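Local coordinates for putative polyketide synthase (PDB 6HP2), which contains the O-methyltransferase domain of a trans-AT polyketide synthase, which binds S-adenosyl-L-homocysteine and probably serves in the biosynthesis of the antibiotic bacillaene, at residues Val96-Asp101 with Phe160-Asp165; Ile113-Pro118 with Lys142-Arg147; His123-Thr128 with Lys149-Asp154. All coordinates share one frame; numbering follows the deposited sequence.

In the fold
Strands 98-101, 121-126, 148-152 and 164-170 run parallel in one mixed sheet of the methyltransferase domain. Contact 1 joins the lead-in and first residues of strand 164-170 to strand 98-101 and the residues just before it; contact 3 pairs 121-126 with the edge strand 148-152. Their centres are about 13 Å apart, linked through the neighbouring strands 98-101 and 121-126. Contact 2, centred about 14 Å from the centre of contact 1 and 17 Å from that of contact 3, ties the end of helix 108-116 to the loop before strand 148-152. In sequence, contacts 2 and 3 interleave between the two segments of contact 1. Contact 3 carries Thr-126, Thr-128 and Asp-154 to the bound S-adenosyl-L-homocysteine.

Contact 1: residues Val96-Asp101 with Phe160-Asp165; sequences VQKVLD and FPDLYD
Lys-98 reaches across to Asp-162 where strand 98-101 begins. Its CB rests 3.9 Å from CD1 of Tyr-164. CG is anti to the carbonyl carbon (chi1 -70°), and from there the chain stays extended, carrying CD past the backbone oxygen of Leu-163 (CD to O 3.3 Å). CE comes up to OD2 of Asp-162, and NZ closes the salt bridge at 2.9 Å from that OD2, on its syn side, with a weak second bond to OD1. The two side chains cross at about a right angle, and OD1 also takes the N-H of Leu-163.

On the other flank, OD2 of Asp-165 accepts two backbone N-H groups from opposite faces of its carboxylate plane: Gln-97 N at 2.8 Å and Lys-98 N at 3.1 Å. Its own N donates to Lys-98 O.

Leu-100 is the apolar partner. Its CB sits over the centre of the Tyr-164 ring (3.5 Å to the centroid) and its CD2 over that of Phe-160 (3.3 Å). The Tyr-164 hydroxyl bonds to ND1 of His-123.

With two N-H donors on OD2, and Asn-191 holding OD1, Asp-165 is probably kept ionised.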
loop_
_atom_site.group_PDB
_atom_site.type_symbol
_atom_site.label_atom_id
_atom_site.label_comp_id
_atom_site.label_asym_id
_atom_site.label_seq_id
_atom_site.Cartn_x
_atom_site.Cartn_y
_atom_site.Cartn_z
ATOM N N VAL A 96 -7.543 12.278 -14.012
ATOM C CA VAL A 96 -6.301 11.533 -14.165
ATOM C C VAL A 96 -6.170 11.005 -15.592
ATOM O O VAL A 96 -7.123 10.478 -16.182
ATOM C CB VAL A 96 -6.295 10.397 -13.138
ATOM C CG1 VAL A 96 -5.106 9.438 -13.384
ATOM C CG2 VAL A 96 -6.235 10.969 -11.699
ATOM N N GLN A 97 -4.973 11.150 -16.160
ATOM C CA GLN A 97 -4.646 10.504 -17.415
ATOM C C GLN A 97 -3.631 9.376 -17.286
ATOM O O GLN A 97 -3.659 8.452 -18.121
ATOM C CB GLN A 97 -4.102 11.513 -18.433
ATOM C CG GLN A 97 -4.996 12.723 -18.618
ATOM C CD GLN A 97 -5.839 12.609 -19.867
ATOM O OE1 GLN A 97 -6.654 11.688 -20.001
ATOM N NE2 GLN A 97 -5.636 13.525 -20.797
ATOM N N LYS A 98 -2.738 9.429 -16.286
ATOM C CA LYS A 98 -1.610 8.517 -16.174
ATOM C C LYS A 98 -1.372 8.193 -14.707
ATOM O O LYS A 98 -1.266 9.089 -13.866
ATOM C CB LYS A 98 -0.322 9.083 -16.772
ATOM C CG LYS A 98 -0.359 9.195 -18.349
ATOM C CD LYS A 98 0.898 9.826 -18.868
ATOM C CE LYS A 98 0.945 9.723 -20.400
ATOM N NZ LYS A 98 2.046 10.528 -20.983
ATOM N N VAL A 99 -1.241 6.928 -14.447
ATOM C CA VAL A 99 -1.082 6.373 -13.112
ATOM C C VAL A 99 0.151 5.486 -13.120
ATOM O O VAL A 99 0.354 4.682 -14.043
ATOM C CB VAL A 99 -2.324 5.555 -12.669
ATOM C CG1 VAL A 99 -2.022 4.861 -11.312
ATOM C CG2 VAL A 99 -3.564 6.506 -12.557
ATOM N N LEU A 100 0.911 5.559 -12.038
ATOM C CA LEU A 100 2.027 4.647 -11.791
ATOM C C LEU A 100 1.835 3.927 -10.466
ATOM O O LEU A 100 1.507 4.541 -9.436
ATOM C CB LEU A 100 3.391 5.396 -11.798
ATOM C CG LEU A 100 4.626 4.711 -11.233
ATOM C CD1 LEU A 100 5.076 3.662 -12.242
ATOM C CD2 LEU A 100 5.738 5.706 -10.947
ATOM N N ASP A 101 2.116 2.622 -10.477
ATOM C CA ASP A 101 2.172 1.758 -9.280
ATOM C C ASP A 101 3.616 1.334 -9.158
ATOM O O ASP A 101 4.065 0.526 -9.987
ATOM C CB ASP A 101 1.243 0.545 -9.460
ATOM C CG ASP A 101 1.245 -0.392 -8.286
ATOM O OD1 ASP A 101 2.259 -0.444 -7.561
ATOM O OD2 ASP A 101 0.206 -1.075 -8.044
ATOM N N PHE A 160 11.388 6.225 -13.531
ATOM C CA PHE A 160 10.047 5.955 -14.044
ATOM C C PHE A 160 9.921 6.606 -15.430
ATOM O O PHE A 160 10.539 7.647 -15.686
ATOM C CB PHE A 160 8.952 6.506 -13.114
ATOM C CG PHE A 160 8.985 6.007 -11.725
ATOM C CD1 PHE A 160 9.101 4.674 -11.448
ATOM C CD2 PHE A 160 8.862 6.886 -10.651
ATOM C CE1 PHE A 160 9.094 4.255 -10.176
ATOM C CE2 PHE A 160 8.884 6.441 -9.387
ATOM C CZ PHE A 160 8.975 5.125 -9.133
ATOM N N PRO A 161 9.247 5.962 -16.383
ATOM C CA PRO A 161 9.376 6.407 -17.771
ATOM C C PRO A 161 8.546 7.618 -18.124
ATOM O O PRO A 161 8.842 8.238 -19.142
ATOM C CB PRO A 161 8.941 5.180 -18.580
ATOM C CG PRO A 161 8.044 4.448 -17.682
ATOM C CD PRO A 161 8.555 4.676 -16.287
ATOM N N ASP A 162 7.568 8.016 -17.315
ATOM C CA ASP A 162 6.620 9.050 -17.751
ATOM C C ASP A 162 6.355 10.029 -16.610
ATOM O O ASP A 162 6.991 9.995 -15.558
ATOM C CB ASP A 162 5.328 8.395 -18.244
ATOM C CG ASP A 162 4.681 9.156 -19.399
ATOM O OD1 ASP A 162 4.858 10.374 -19.497
ATOM O OD2 ASP A 162 3.976 8.515 -20.191
ATOM N N LEU A 163 5.421 10.948 -16.843
ATOM C CA LEU A 163 4.924 11.864 -15.826
ATOM C C LEU A 163 3.515 11.438 -15.484
ATOM O O LEU A 163 2.751 11.059 -16.381
ATOM C CB LEU A 163 4.936 13.306 -16.307
ATOM C CG LEU A 163 6.251 14.089 -16.224
ATOM C CD1 LEU A 163 6.558 14.451 -14.778
ATOM C CD2 LEU A 163 7.397 13.319 -16.818
ATOM N N TYR A 164 3.198 11.440 -14.196
ATOM C CA TYR A 164 1.968 10.825 -13.686
ATOM C C TYR A 164 1.114 11.792 -12.875
ATOM O O TYR A 164 1.619 12.603 -12.116
ATOM C CB TYR A 164 2.263 9.579 -12.833
ATOM C CG TYR A 164 3.098 8.576 -13.604
ATOM C CD1 TYR A 164 2.505 7.691 -14.481
ATOM C CD2 TYR A 164 4.503 8.576 -13.501
ATOM C CE1 TYR A 164 3.276 6.785 -15.217
ATOM C CE2 TYR A 164 5.285 7.624 -14.236
ATOM C CZ TYR A 164 4.667 6.774 -15.079
ATOM O OH TYR A 164 5.448 5.893 -15.822
ATOM N N ASP A 165 -0.198 11.649 -13.002
ATOM C CA ASP A 165 -1.125 12.371 -12.156
ATOM C C ASP A 165 -1.306 11.687 -10.814
ATOM O O ASP A 165 -1.675 12.331 -9.830
ATOM C CB ASP A 165 -2.457 12.475 -12.886
ATOM C CG ASP A 165 -2.295 13.042 -14.266
ATOM O OD1 ASP A 165 -1.733 14.167 -14.360
ATOM O OD2 ASP A 165 -2.649 12.321 -15.265
#

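Contact 2: residues Ile113-Pro118 with Lys142-Arg147; sequences IAELYP and KNLGAR
Arg-147 grips the backbone oxygen of Ala-114 end-on, with both terminal nitrogens of its guanidinium. NH1 gives the shorter bond, 2.8 Å to Ala-114 O, and NH2 the longer, 3.1 Å to the same atom. The oxygen lies in the guanidinium plane, whereas both nitrogens approach it from one face of the carbonyl plane, NH2 well above that plane. Beside this grip, the CB of Ala-114 touches NH1 at 3.6 Å. Pro-118 O lies over one face of the guanidinium, 3.2 Å from CZ of Arg-147, at angles too poor for a hydrogen bond.

Further along the helix, Glu-115 sends its side chain across two others, each at about a right angle. Its CG packs on CD1 of Leu-144 (3.5 Å), and its carboxylate meets the end of Lys-142 in a weak salt bridge, OE1 to NZ 3.3 Å. The lysine turns there through bends at chi3 (93°) and chi4.

Behind this first shell, NH1 of Arg-147 also bonds to Ile-120 O, and the arginine's N is held by Leu-144 O. Asn-143, with positive phi, closes helix 129-141 in a Schellman motif and starts the loop that carries Leu-144 and Arg-147. Leu-144 and Lys-142 both touch Ile-111, one turn back from Glu-115 on helix 108-116.

Ala-114 O sits in the last turn of that helix, and the residue four further on, Pro-118, has no N-H to offer it. The arginine takes that place, and its positive charge would suit the negative end of the helix dipole. This is side-chain capping of a helix C-terminus, here fastening helix 108-116, which follows strand 98-101 in the Rossmann-like methyltransferase fold, to the loop that leads into strand 148-152.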
loop_
_atom_site.group_PDB
_atom_site.type_symbol
_atom_site.label_atom_id
_atom_site.label_comp_id
_atom_site.label_asym_id
_atom_site.label_seq_id
_atom_site.Cartn_x
_atom_site.Cartn_y
_atom_site.Cartn_z
ATOM N N ILE A 113 -7.610 -0.468 -12.548
ATOM C CA ILE A 113 -7.811 0.964 -12.840
ATOM C C ILE A 113 -8.012 1.158 -14.345
ATOM O O ILE A 113 -8.873 1.933 -14.796
ATOM C CB ILE A 113 -6.649 1.826 -12.320
ATOM C CG1 ILE A 113 -6.631 1.848 -10.811
ATOM C CG2 ILE A 113 -6.741 3.252 -12.900
ATOM C CD1 ILE A 113 -5.375 2.423 -10.247
ATOM N N ALA A 114 -7.177 0.498 -15.144
ATOM C CA ALA A 114 -7.286 0.616 -16.593
ATOM C C ALA A 114 -8.606 0.055 -17.102
ATOM O O ALA A 114 -9.207 0.595 -18.049
ATOM C CB ALA A 114 -6.119 -0.102 -17.266
ATOM N N GLU A 115 -9.078 -1.034 -16.500
ATOM C CA GLU A 115 -10.346 -1.600 -16.943
ATOM C C GLU A 115 -11.500 -0.675 -16.589
ATOM O O GLU A 115 -12.398 -0.437 -17.405
ATOM C CB GLU A 115 -10.590 -2.968 -16.322
ATOM C CG GLU A 115 -9.932 -4.117 -16.972
ATOM C CD GLU A 115 -10.507 -5.442 -16.470
ATOM O OE1 GLU A 115 -11.043 -6.221 -17.286
ATOM O OE2 GLU A 115 -10.431 -5.690 -15.254
ATOM N N LEU A 116 -11.516 -0.176 -15.354
ATOM C CA LEU A 116 -12.635 0.645 -14.902
ATOM C C LEU A 116 -12.648 2.030 -15.556
ATOM O O LEU A 116 -13.721 2.642 -15.682
ATOM C CB LEU A 116 -12.584 0.780 -13.383
ATOM C CG LEU A 116 -13.794 1.318 -12.634
ATOM C CD1 LEU A 116 -15.094 0.684 -13.089
ATOM C CD2 LEU A 116 -13.575 1.087 -11.138
ATOM N N TYR A 117 -11.482 2.548 -15.959
ATOM C CA TYR A 117 -11.334 3.930 -16.465
ATOM C C TYR A 117 -10.590 3.815 -17.787
ATOM O O TYR A 117 -9.366 4.035 -17.856
ATOM C CB TYR A 117 -10.610 4.831 -15.451
ATOM C CG TYR A 117 -11.451 5.047 -14.219
ATOM C CD1 TYR A 117 -12.586 5.845 -14.269
ATOM C CD2 TYR A 117 -11.129 4.435 -12.997
ATOM C CE1 TYR A 117 -13.401 6.019 -13.139
ATOM C CE2 TYR A 117 -11.923 4.578 -11.887
ATOM C CZ TYR A 117 -13.030 5.370 -11.941
ATOM O OH TYR A 117 -13.819 5.561 -10.832
ATOM N N PRO A 118 -11.301 3.463 -18.862
ATOM C CA PRO A 118 -10.619 3.175 -20.132
ATOM C C PRO A 118 -9.819 4.323 -20.697
ATOM O O PRO A 118 -9.019 4.069 -21.599
ATOM C CB PRO A 118 -11.773 2.797 -21.072
ATOM C CG PRO A 118 -12.804 2.272 -20.197
ATOM C CD PRO A 118 -12.720 3.067 -18.907
ATOM N N LYS A 142 -6.646 -9.893 -20.847
ATOM C CA LYS A 142 -7.763 -8.951 -20.791
ATOM C C LYS A 142 -7.710 -7.921 -21.922
ATOM O O LYS A 142 -8.533 -6.994 -21.962
ATOM C CB LYS A 142 -7.791 -8.262 -19.400
ATOM C CG LYS A 142 -8.134 -9.282 -18.303
ATOM C CD LYS A 142 -7.657 -8.904 -16.944
ATOM C CE LYS A 142 -8.725 -8.153 -16.188
ATOM N NZ LYS A 142 -9.942 -8.954 -15.912
ATOM N N ASN A 143 -6.750 -8.049 -22.835
ATOM C CA ASN A 143 -6.664 -7.157 -23.997
ATOM C C ASN A 143 -6.506 -5.694 -23.550
ATOM O O ASN A 143 -7.129 -4.795 -24.100
ATOM C CB ASN A 143 -7.902 -7.311 -24.864
ATOM C CG ASN A 143 -7.678 -6.860 -26.267
ATOM O OD1 ASN A 143 -6.540 -6.631 -26.685
ATOM N ND2 ASN A 143 -8.763 -6.735 -27.020
ATOM N N LEU A 144 -5.633 -5.453 -22.572
ATOM C CA LEU A 144 -5.400 -4.110 -22.051
ATOM C C LEU A 144 -4.020 -3.571 -22.413
ATOM O O LEU A 144 -3.607 -2.540 -21.875
ATOM C CB LEU A 144 -5.552 -4.088 -20.522
ATOM C CG LEU A 144 -6.946 -4.351 -19.965
ATOM C CD1 LEU A 144 -6.817 -4.690 -18.484
ATOM C CD2 LEU A 144 -7.865 -3.152 -20.202
ATOM N N GLY A 145 -3.293 -4.247 -23.294
ATOM C CA GLY A 145 -1.907 -3.914 -23.564
ATOM C C GLY A 145 -1.644 -2.523 -24.087
ATOM O O GLY A 145 -0.526 -2.030 -23.940
ATOM N N ALA A 146 -2.621 -1.891 -24.736
ATOM C CA ALA A 146 -2.404 -0.550 -25.260
ATOM C C ALA A 146 -2.456 0.505 -24.174
ATOM O O ALA A 146 -2.067 1.658 -24.413
ATOM C CB ALA A 146 -3.441 -0.186 -26.340
ATOM N N ARG A 147 -2.909 0.145 -22.987
ATOM C CA ARG A 147 -3.030 1.140 -21.916
ATOM C C ARG A 147 -2.422 0.736 -20.583
ATOM O O ARG A 147 -2.334 1.568 -19.679
ATOM C CB ARG A 147 -4.495 1.481 -21.684
ATOM C CG ARG A 147 -5.095 2.244 -22.840
ATOM C CD ARG A 147 -6.497 2.668 -22.519
ATOM N NE ARG A 147 -7.407 1.545 -22.305
ATOM C CZ ARG A 147 -7.870 1.148 -21.128
ATOM N NH1 ARG A 147 -7.523 1.805 -19.989
ATOM N NH2 ARG A 147 -8.752 0.144 -21.084
#

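Contact 3: residues His123-Thr128 with Lys149-Asp154; sequences HGFTIT and KIFNKD. With SAH (S-adenosyl-L-homocysteine), chain B.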
loop_
_atom_site.group_PDB
_atom_site.type_symbol
_atom_site.label_atom_id
_atom_site.label_comp_id
_atom_site.label_asym_id
_atom_site.label_seq_id
_atom_site.Cartn_x
_atom_site.Cartn_y
_atom_site.Cartn_z
ATOM N N HIS A 123 1.002 2.358 -15.577
ATOM C CA HIS A 123 2.312 1.731 -15.560
ATOM C C HIS A 123 2.546 1.111 -14.182
ATOM O O HIS A 123 2.170 1.704 -13.171
ATOM C CB HIS A 123 3.429 2.744 -15.798
ATOM C CG HIS A 123 3.556 3.205 -17.205
ATOM N ND1 HIS A 123 4.350 4.282 -17.555
ATOM C CD2 HIS A 123 3.020 2.725 -18.355
ATOM C CE1 HIS A 123 4.298 4.436 -18.867
ATOM N NE2 HIS A 123 3.503 3.505 -19.372
ATOM N N GLY A 124 3.117 -0.092 -14.156
ATOM C CA GLY A 124 3.634 -0.691 -12.925
ATOM C C GLY A 124 5.106 -1.054 -13.007
ATOM O O GLY A 124 5.620 -1.415 -14.068
ATOM N N PHE A 125 5.795 -0.917 -11.863
ATOM C CA PHE A 125 7.138 -1.413 -11.651
ATOM C C PHE A 125 7.006 -2.503 -10.582
ATOM O O PHE A 125 6.343 -2.289 -9.548
ATOM C CB PHE A 125 8.111 -0.366 -11.129
ATOM C CG PHE A 125 8.814 0.459 -12.159
ATOM C CD1 PHE A 125 8.299 0.658 -13.422
ATOM C CD2 PHE A 125 10.062 1.010 -11.856
ATOM C CE1 PHE A 125 8.952 1.380 -14.316
ATOM C CE2 PHE A 125 10.725 1.766 -12.777
ATOM C CZ PHE A 125 10.169 1.938 -14.017
ATOM N N THR A 126 7.644 -3.656 -10.821
ATOM C CA THR A 126 7.883 -4.616 -9.764
ATOM C C THR A 126 9.259 -5.215 -9.938
ATOM O O THR A 126 9.680 -5.523 -11.055
ATOM C CB THR A 126 6.853 -5.731 -9.715
ATOM O OG1 THR A 126 7.228 -6.638 -8.660
ATOM C CG2 THR A 126 6.707 -6.464 -11.056
ATOM N N ILE A 127 9.996 -5.334 -8.829
ATOM C CA ILE A 127 11.362 -5.846 -8.917
ATOM C C ILE A 127 11.417 -7.353 -9.045
ATOM O O ILE A 127 12.490 -7.898 -9.339
ATOM C CB ILE A 127 12.171 -5.388 -7.689
ATOM C CG1 ILE A 127 13.656 -5.493 -7.978
ATOM C CG2 ILE A 127 11.749 -6.178 -6.442
ATOM C CD1 ILE A 127 14.489 -4.644 -7.082
ATOM N N THR A 128 10.293 -8.034 -8.863
ATOM C CA THR A 128 10.201 -9.495 -8.973
ATOM C C THR A 128 9.823 -9.868 -10.405
ATOM O O THR A 128 8.714 -9.579 -10.870
ATOM C CB THR A 128 9.159 -10.014 -7.981
ATOM O OG1 THR A 128 9.377 -9.409 -6.689
ATOM C CG2 THR A 128 9.209 -11.533 -7.873
ATOM N N LYS A 149 0.916 -1.461 -18.725
ATOM C CA LYS A 149 2.170 -2.137 -18.977
ATOM C C LYS A 149 2.925 -2.246 -17.655
ATOM O O LYS A 149 2.982 -1.281 -16.876
ATOM C CB LYS A 149 3.023 -1.414 -20.005
ATOM C CG LYS A 149 4.249 -2.222 -20.450
ATOM C CD LYS A 149 5.055 -1.481 -21.508
ATOM C CE LYS A 149 6.169 -2.357 -22.076
ATOM N NZ LYS A 149 6.888 -1.701 -23.206
ATOM N N ILE A 150 3.533 -3.411 -17.419
ATOM C CA ILE A 150 4.304 -3.624 -16.193
ATOM C C ILE A 150 5.759 -3.884 -16.542
ATOM O O ILE A 150 6.055 -4.630 -17.484
ATOM C CB ILE A 150 3.725 -4.785 -15.369
ATOM C CG1 ILE A 150 2.364 -4.343 -14.829
ATOM C CG2 ILE A 150 4.685 -5.167 -14.247
ATOM C CD1 ILE A 150 1.499 -5.490 -14.324
ATOM N N PHE A 151 6.659 -3.269 -15.793
ATOM C CA PHE A 151 8.102 -3.358 -16.048
ATOM C C PHE A 151 8.787 -4.052 -14.859
ATOM O O PHE A 151 8.450 -3.794 -13.720
ATOM C CB PHE A 151 8.752 -1.967 -16.222
ATOM C CG PHE A 151 8.094 -1.105 -17.246
ATOM C CD1 PHE A 151 7.061 -0.270 -16.885
ATOM C CD2 PHE A 151 8.546 -1.085 -18.539
ATOM C CE1 PHE A 151 6.438 0.546 -17.822
ATOM C CE2 PHE A 151 7.936 -0.267 -19.505
ATOM C CZ PHE A 151 6.885 0.571 -19.125
ATOM N N ASN A 152 9.728 -4.955 -15.130
ATOM C CA ASN A 152 10.536 -5.627 -14.105
ATOM C C ASN A 152 11.705 -4.692 -13.801
ATOM O O ASN A 152 12.754 -4.768 -14.428
ATOM C CB ASN A 152 11.033 -6.982 -14.614
ATOM C CG ASN A 152 11.839 -7.703 -13.540
ATOM O OD1 ASN A 152 11.698 -7.429 -12.300
ATOM N ND2 ASN A 152 12.689 -8.510 -13.946
ATOM N N LYS A 153 11.502 -3.723 -12.910
ATOM C CA LYS A 153 12.482 -2.679 -12.674
ATOM C C LYS A 153 12.476 -2.315 -11.192
ATOM O O LYS A 153 11.516 -2.594 -10.466
ATOM C CB LYS A 153 12.171 -1.394 -13.474
ATOM C CG LYS A 153 12.354 -1.517 -15.004
ATOM C CD LYS A 153 13.735 -1.906 -15.409
ATOM C CE LYS A 153 13.835 -2.085 -16.929
ATOM N NZ LYS A 153 15.157 -2.638 -17.337
ATOM N N ASP A 154 13.535 -1.638 -10.778
ATOM C CA ASP A 154 13.790 -1.259 -9.382
ATOM C C ASP A 154 13.450 0.242 -9.234
ATOM O O ASP A 154 14.098 1.105 -9.819
ATOM C CB ASP A 154 15.246 -1.563 -9.046
ATOM C CG ASP A 154 15.650 -1.102 -7.640
ATOM O OD1 ASP A 154 14.929 -0.345 -6.948
ATOM O OD2 ASP A 154 16.735 -1.518 -7.211
HETATM N N SAH B . 1.159 -3.203 -4.166
HETATM C CA SAH B . 0.907 -4.623 -4.389
HETATM C CB SAH B . 2.079 -5.490 -3.946
HETATM C CG SAH B . 2.641 -5.188 -2.568
HETATM S SD SAH B . 3.885 -6.424 -2.088
HETATM C C SAH B . -0.359 -4.988 -3.653
HETATM O O SAH B . -0.804 -6.134 -3.709
HETATM O OXT SAH B . -0.949 -4.125 -3.011
HETATM C "C5'" SAH B . 5.353 -5.403 -2.357
HETATM C "C4'" SAH B . 5.609 -5.133 -3.838
HETATM O "O4'" SAH B . 6.703 -4.194 -3.947
HETATM C "C3'" SAH B . 6.131 -6.411 -4.576
HETATM O "O3'" SAH B . 5.444 -6.409 -5.837
HETATM C "C2'" SAH B . 7.632 -6.206 -4.772
HETATM O "O2'" SAH B . 8.174 -6.814 -5.907
HETATM C "C1'" SAH B . 7.679 -4.664 -4.866
HETATM N N9 SAH B . 8.974 -4.043 -4.597
HETATM C C8 SAH B . 9.745 -4.141 -3.473
HETATM N N7 SAH B . 10.861 -3.444 -3.711
HETATM C C5 SAH B . 10.775 -2.865 -4.931
HETATM C C6 SAH B . 11.622 -2.054 -5.678
HETATM N N6 SAH B . 12.794 -1.594 -5.241
HETATM N N1 SAH B . 11.211 -1.623 -6.905
HETATM C C2 SAH B . 10.022 -2.063 -7.455
HETATM N N3 SAH B . 9.210 -2.890 -6.721
HETATM C C4 SAH B . 9.604 -3.311 -5.512
#
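Backbone bonds join Gly-124 and Lys-149 first: Gly-124 N donates to Lys-149 O at 3.0 Å, Phe-151 N returns to Gly-124 O at 2.7 Å, and Thr-126 N meets Phe-151 O at 3.0 Å, almost in line with the carbonyl. The next bond, Lys-153 N to Thr-126 O, is weak, and beyond it the two segments go on to the ligand.

Aromatic contacts cover the face with His-123, Phe-125 and Phe-151. The edge of Phe-151 points at the face of His-123, CE1 lying over the imidazole face, offset toward its rim, with the planes 88° apart, a T-shaped pair. Phe-125 meets Phe-151 obliquely, CE1 to CD1 3.6 Å, while CB of Lys-153 makes a CH-pi contact over the Phe-125 ring, 3.7 Å from its centroid.

The parallel pair belongs to a beta-alpha-beta unit, strand 121-126, helix 129-141 and strand 148-152, in the Rossmann-like fold of these methyltransferases, whose ligand lies at the C-terminal ends of the strands.

Two polar side chains there hold S-adenosyl-L-homocysteine. The Thr-128 hydroxyl bonds to the ribose O2', OG1 to O2' 3.0 Å. Asp-154, its CG anti to the backbone N (chi1 175°), accepts the adenine N6 on OD1 at 3.0 Å, and Ser-156 holds that OD1 as well. OG1 of Thr-126, bonded to Gln-131, lies 2.9 Å from O2'.

Among the apolar contacts, Ile-127 packs CB and CG2 against the adenine and touches CB of Asp-154 with its CD1; on the sheet face away from the aromatic rings, CG2 of Thr-126 rests against CG2 of Ile-150.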